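Local coordinates for protein MGS-M4 (Unidentified, PDB 4Q3M) that probably reduces aldehyde or ketone groups with a nicotinamide cofactor as a TIM-barrel aldo-keto reductase whose natural substrate is unknown, at residues S136-E148 and H168-Q180. Sequence-based numbering, arbitrary orientation.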
loop_
_atom_site.group_PDB
_atom_site.type_symbol
_atom_site.label_atom_id
_atom_site.label_comp_id
_atom_site.label_asym_id
_atom_site.label_seq_id
_atom_site.Cartn_x
_atom_site.Cartn_y
_atom_site.Cartn_z
ATOM N N SER A 136 -10.143 -8.643 6.041
ATOM C CA SER A 136 -8.910 -8.962 5.335
ATOM C C SER A 136 -8.566 -7.831 4.373
ATOM O O SER A 136 -9.459 -7.201 3.807
ATOM C CB SER A 136 -9.040 -10.287 4.582
ATOM O OG SER A 136 -7.843 -10.601 3.892
ATOM N N ASN A 137 -7.270 -7.579 4.203
ATOM C CA ASN A 137 -6.779 -6.489 3.359
ATOM C C ASN A 137 -7.341 -5.130 3.770
ATOM O O ASN A 137 -7.583 -4.266 2.927
ATOM C CB ASN A 137 -7.099 -6.756 1.887
ATOM C CG ASN A 137 -6.401 -7.989 1.351
ATOM O OD1 ASN A 137 -5.183 -8.000 1.175
ATOM N ND2 ASN A 137 -7.173 -9.035 1.077
ATOM N N PHE A 138 -7.550 -4.949 5.069
ATOM C CA PHE A 138 -7.985 -3.667 5.601
ATOM C C PHE A 138 -6.796 -2.893 6.154
ATOM O O PHE A 138 -6.021 -3.420 6.953
ATOM C CB PHE A 138 -9.042 -3.858 6.691
ATOM C CG PHE A 138 -10.453 -3.915 6.171
ATOM C CD1 PHE A 138 -10.755 -4.615 5.015
ATOM C CD2 PHE A 138 -11.478 -3.272 6.846
ATOM C CE1 PHE A 138 -12.052 -4.669 4.538
ATOM C CE2 PHE A 138 -12.778 -3.322 6.375
ATOM C CZ PHE A 138 -13.065 -4.021 5.219
ATOM N N ASN A 139 -6.647 -1.646 5.721
ATOM C CA ASN A 139 -5.595 -0.789 6.248
ATOM C C ASN A 139 -6.075 -0.089 7.514
ATOM O O ASN A 139 -7.176 -0.357 7.993
ATOM C CB ASN A 139 -5.148 0.233 5.202
ATOM C CG ASN A 139 -3.683 0.608 5.344
ATOM O OD1 ASN A 139 -3.072 0.386 6.390
ATOM N ND2 ASN A 139 -3.111 1.181 4.290
ATOM N N VAL A 140 -5.251 0.806 8.048
ATOM C CA VAL A 140 -5.534 1.445 9.330
ATOM C C VAL A 140 -6.837 2.244 9.327
ATOM O O VAL A 140 -7.681 2.058 10.204
ATOM C CB VAL A 140 -4.379 2.374 9.757
ATOM C CG1 VAL A 140 -4.789 3.222 10.954
ATOM C CG2 VAL A 140 -3.134 1.557 10.075
ATOM N N HIS A 141 -7.010 3.123 8.342
ATOM C CA HIS A 141 -8.195 3.976 8.306
ATOM C C HIS A 141 -9.466 3.175 8.035
ATOM O O HIS A 141 -10.564 3.602 8.396
ATOM C CB HIS A 141 -8.036 5.093 7.268
ATOM C CG HIS A 141 -7.730 4.609 5.885
ATOM N ND1 HIS A 141 -6.484 4.152 5.514
ATOM C CD2 HIS A 141 -8.505 4.529 4.777
ATOM C CE1 HIS A 141 -6.506 3.802 4.240
ATOM N NE2 HIS A 141 -7.721 4.022 3.770
ATOM N N HIS A 142 -9.317 2.013 7.409
ATOM C CA HIS A 142 -10.443 1.105 7.225
ATOM C C HIS A 142 -10.846 0.502 8.565
ATOM O O HIS A 142 -12.031 0.365 8.868
ATOM C CB HIS A 142 -10.097 -0.004 6.230
ATOM C CG HIS A 142 -9.657 0.502 4.892
ATOM N ND1 HIS A 142 -8.737 -0.163 4.111
ATOM C CD2 HIS A 142 -10.012 1.608 4.196
ATOM C CE1 HIS A 142 -8.542 0.511 2.992
ATOM N NE2 HIS A 142 -9.303 1.590 3.019
ATOM N N LEU A 143 -9.846 0.148 9.365
ATOM C CA LEU A 143 -10.084 -0.429 10.682
ATOM C C LEU A 143 -10.675 0.603 11.638
ATOM O O LEU A 143 -11.554 0.280 12.436
ATOM C CB LEU A 143 -8.788 -1.002 11.257
ATOM C CG LEU A 143 -8.175 -2.178 10.492
ATOM C CD1 LEU A 143 -6.848 -2.596 11.111
ATOM C CD2 LEU A 143 -9.142 -3.349 10.447
ATOM N N MET A 144 -10.192 1.840 11.549
ATOM C CA MET A 144 -10.688 2.926 12.393
ATOM C C MET A 144 -12.190 3.119 12.216
ATOM O O MET A 144 -12.905 3.417 13.173
ATOM C CB MET A 144 -9.957 4.237 12.087
ATOM C CG MET A 144 -8.470 4.217 12.409
ATOM S SD MET A 144 -7.723 5.855 12.526
ATOM C CE MET A 144 -7.948 6.462 10.860
ATOM N N TYR A 145 -12.661 2.941 10.986
ATOM C CA TYR A 145 -14.078 3.087 10.680
ATOM C C TYR A 145 -14.899 1.975 11.325
ATOM O O TYR A 145 -15.982 2.223 11.854
ATOM C CB TYR A 145 -14.299 3.099 9.166
ATOM C CG TYR A 145 -15.731 3.359 8.759
ATOM C CD1 TYR A 145 -16.230 4.655 8.696
ATOM C CD2 TYR A 145 -16.584 2.312 8.434
ATOM C CE1 TYR A 145 -17.539 4.898 8.325
ATOM C CE2 TYR A 145 -17.893 2.547 8.061
ATOM C CZ TYR A 145 -18.366 3.840 8.008
ATOM O OH TYR A 145 -19.670 4.077 7.635
ATOM N N LEU A 146 -14.427 0.764 11.205
ATOM C CA LEU A 146 -15.040 -0.360 11.845
ATOM C C LEU A 146 -14.997 -0.322 13.396
ATOM O O LEU A 146 -15.964 -0.643 14.032
ATOM C CB LEU A 146 -14.416 -1.622 11.277
ATOM C CG LEU A 146 -15.285 -2.608 10.527
ATOM C CD1 LEU A 146 -16.238 -1.923 9.583
ATOM C CD2 LEU A 146 -14.422 -3.553 9.759
ATOM N N MET A 147 -13.871 0.086 13.976
ATOM C CA MET A 147 -13.731 0.273 15.416
ATOM C C MET A 147 -14.753 1.277 15.937
ATOM O O MET A 147 -15.308 1.112 17.024
ATOM C CB MET A 147 -12.317 0.741 15.769
ATOM C CG MET A 147 -11.231 -0.290 15.516
ATOM S SD MET A 147 -11.495 -1.817 16.434
ATOM C CE MET A 147 -11.464 -1.208 18.118
ATOM N N GLU A 148 -15.007 2.311 15.143
ATOM C CA GLU A 148 -15.942 3.358 15.521
ATOM C C GLU A 148 -17.400 2.918 15.395
ATOM O O GLU A 148 -18.221 3.221 16.260
ATOM C CB GLU A 148 -15.706 4.607 14.667
ATOM C CG GLU A 148 -16.643 5.764 14.976
ATOM C CD GLU A 148 -16.376 6.391 16.331
ATOM O OE1 GLU A 148 -15.253 6.232 16.853
ATOM O OE2 GLU A 148 -17.293 7.043 16.875
ATOM N N HIS A 168 4.988 -3.602 10.677
ATOM C CA HIS A 168 5.091 -3.342 12.111
ATOM C C HIS A 168 4.122 -2.257 12.574
ATOM O O HIS A 168 3.625 -2.298 13.700
ATOM C CB HIS A 168 6.524 -2.954 12.482
ATOM C CG HIS A 168 7.490 -4.094 12.422
ATOM N ND1 HIS A 168 7.770 -4.890 13.513
ATOM C CD2 HIS A 168 8.239 -4.576 11.403
ATOM C CE1 HIS A 168 8.650 -5.812 13.167
ATOM N NE2 HIS A 168 8.950 -5.644 11.892
ATOM N N PHE A 169 3.859 -1.289 11.702
ATOM C CA PHE A 169 2.943 -0.200 12.021
ATOM C C PHE A 169 1.514 -0.716 12.139
ATOM O O PHE A 169 0.829 -0.457 13.130
ATOM C CB PHE A 169 3.025 0.898 10.958
ATOM C CG PHE A 169 2.219 2.123 11.286
ATOM C CD1 PHE A 169 2.779 3.162 12.008
ATOM C CD2 PHE A 169 0.903 2.239 10.867
ATOM C CE1 PHE A 169 2.043 4.292 12.312
ATOM C CE2 PHE A 169 0.160 3.364 11.169
ATOM C CZ PHE A 169 0.732 4.394 11.890
ATOM N N LEU A 170 1.073 -1.445 11.119
ATOM C CA LEU A 170 -0.266 -2.021 11.098
ATOM C C LEU A 170 -0.445 -3.022 12.234
ATOM O O LEU A 170 -1.505 -3.085 12.859
ATOM C CB LEU A 170 -0.535 -2.695 9.752
ATOM C CG LEU A 170 -1.888 -3.387 9.575
ATOM C CD1 LEU A 170 -3.027 -2.388 9.721
ATOM C CD2 LEU A 170 -1.957 -4.091 8.229
ATOM N N HIS A 171 0.603 -3.797 12.496
ATOM C CA HIS A 171 0.593 -4.783 13.571
ATOM C C HIS A 171 0.384 -4.113 14.924
ATOM O O HIS A 171 -0.440 -4.557 15.726
ATOM C CB HIS A 171 1.899 -5.580 13.578
ATOM C CG HIS A 171 1.901 -6.729 14.537
ATOM N ND1 HIS A 171 3.063 -7.288 15.025
ATOM C CD2 HIS A 171 0.885 -7.430 15.093
ATOM C CE1 HIS A 171 2.763 -8.281 15.842
ATOM N NE2 HIS A 171 1.448 -8.389 15.901
ATOM N N ASP A 172 1.134 -3.044 15.171
ATOM C CA ASP A 172 1.022 -2.302 16.420
ATOM C C ASP A 172 -0.369 -1.707 16.588
ATOM O O ASP A 172 -0.934 -1.742 17.679
ATOM C CB ASP A 172 2.077 -1.197 16.490
ATOM C CG ASP A 172 3.460 -1.730 16.813
ATOM O OD1 ASP A 172 3.556 -2.869 17.317
ATOM O OD2 ASP A 172 4.449 -1.007 16.570
ATOM N N TYR A 173 -0.920 -1.164 15.504
ATOM C CA TYR A 173 -2.262 -0.597 15.544
ATOM C C TYR A 173 -3.290 -1.652 15.936
ATOM O O TYR A 173 -4.129 -1.419 16.806
ATOM C CB TYR A 173 -2.645 0.021 14.197
ATOM C CG TYR A 173 -4.094 0.460 14.153
ATOM C CD1 TYR A 173 -4.483 1.687 14.672
ATOM C CD2 TYR A 173 -5.074 -0.362 13.609
ATOM C CE1 TYR A 173 -5.806 2.086 14.645
ATOM C CE2 TYR A 173 -6.396 0.027 13.581
ATOM C CZ TYR A 173 -6.757 1.251 14.098
ATOM O OH TYR A 173 -8.077 1.635 14.068
ATOM N N CYS A 174 -3.224 -2.807 15.279
ATOM C CA CYS A 174 -4.150 -3.899 15.551
ATOM C C CYS A 174 -4.058 -4.358 17.003
ATOM O O CYS A 174 -5.078 -4.560 17.663
ATOM C CB CYS A 174 -3.885 -5.074 14.608
ATOM S SG CYS A 174 -4.293 -4.752 12.875
ATOM N N LYS A 175 -2.833 -4.511 17.497
ATOM C CA LYS A 175 -2.612 -4.944 18.873
ATOM C C LYS A 175 -3.164 -3.936 19.876
ATOM O O LYS A 175 -3.668 -4.317 20.931
ATOM C CB LYS A 175 -1.122 -5.180 19.133
ATOM C CG LYS A 175 -0.600 -6.500 18.588
ATOM C CD LYS A 175 0.790 -6.813 19.122
ATOM C CE LYS A 175 1.817 -5.803 18.637
ATOM N NZ LYS A 175 3.156 -6.042 19.245
ATOM N N LYS A 176 -3.068 -2.652 19.546
ATOM C CA LYS A 176 -3.612 -1.606 20.404
ATOM C C LYS A 176 -5.136 -1.648 20.416
ATOM O O LYS A 176 -5.768 -1.258 21.397
ATOM C CB LYS A 176 -3.130 -0.224 19.953
ATOM C CG LYS A 176 -1.657 0.042 20.218
ATOM C CD LYS A 176 -1.264 1.450 19.795
ATOM C CE LYS A 176 0.208 1.720 20.069
ATOM N NZ LYS A 176 0.601 3.107 19.691
ATOM N N ASN A 177 -5.719 -2.126 19.321
ATOM C CA ASN A 177 -7.170 -2.193 19.196
ATOM C C ASN A 177 -7.699 -3.621 19.290
ATOM O O ASN A 177 -8.806 -3.913 18.833
ATOM C CB ASN A 177 -7.615 -1.555 17.881
ATOM C CG ASN A 177 -7.372 -0.060 17.849
ATOM O OD1 ASN A 177 -8.225 0.728 18.257
ATOM N ND2 ASN A 177 -6.199 0.338 17.370
ATOM N N ASN A 178 -6.894 -4.500 19.882
ATOM C CA ASN A 178 -7.285 -5.882 20.156
ATOM C C ASN A 178 -7.718 -6.647 18.908
ATOM O O ASN A 178 -8.680 -7.415 18.938
ATOM C CB ASN A 178 -8.406 -5.913 21.195
ATOM C CG ASN A 178 -8.148 -4.971 22.353
ATOM O OD1 ASN A 178 -7.306 -5.238 23.210
ATOM N ND2 ASN A 178 -8.873 -3.859 22.382
ATOM N N ILE A 179 -6.999 -6.429 17.813
ATOM C CA ILE A 179 -7.258 -7.141 16.570
ATOM C C ILE A 179 -6.115 -8.104 16.274
ATOM O O ILE A 179 -4.955 -7.699 16.206
ATOM C CB ILE A 179 -7.431 -6.172 15.386
ATOM C CG1 ILE A 179 -8.569 -5.188 15.663
ATOM C CG2 ILE A 179 -7.683 -6.941 14.098
ATOM C CD1 ILE A 179 -8.761 -4.151 14.577
ATOM N N GLN A 180 -6.442 -9.381 16.109
ATOM C CA GLN A 180 -5.427 -10.379 15.801
ATOM C C GLN A 180 -5.012 -10.290 14.341
ATOM O O GLN A 180 -5.792 -10.611 13.444
ATOM C CB GLN A 180 -5.932 -11.788 16.115
ATOM C CG GLN A 180 -4.966 -12.890 15.700
ATOM C CD GLN A 180 -3.658 -12.840 16.466
ATOM O OE1 GLN A 180 -3.645 -12.639 17.680
ATOM N NE2 GLN A 180 -2.550 -13.022 15.758
#
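V140 opens the contact by splitting its two methyls between three side chains of the next outer helix of this TIM barrel. The segments of helices 140-148 and 168-176 run nearly parallel, 10° apart with axes 11.0 Å apart at their closest, as expected of successive helices in a (βα)8 fold. With V140 CG1 anti to the backbone N (chi1 170°), that methyl lies over the face of the Y173 ring, 4.0 Å from its centroid and 11° off the normal, a CH-pi contact. V140 CG2 instead reaches the edge of the F169 ring, 3.9 Å from F169 CE2, and also touches L170 CD1. L143 follows on the inner side, where N157 of strand 156-160 adjoins it: its CB meets the Y173 ring edge at CE2 (3.5 Å), while its CD1 packs on C174 SG (3.8 Å). M144 lays CG against the phenol end of Y173, the side chains crossing at about a right angle. Y173 is thus a knob in the hole formed by V140, L143, M144 and M147; an alanine here would probably leave that hole unfilled and deprive the V140 methyl of its aromatic face. Further along, M147 bends at chi2 and chi3, bringing SD to I179 CD1 (4.0 Å) and CE to N177 OD1 (3.8 Å). The N177 amide is fixed by ND2 bonding to Y173 O at 2.8 Å, with ND2 lying toward the rim of the Y173 ring, on the face opposite V140 CG1.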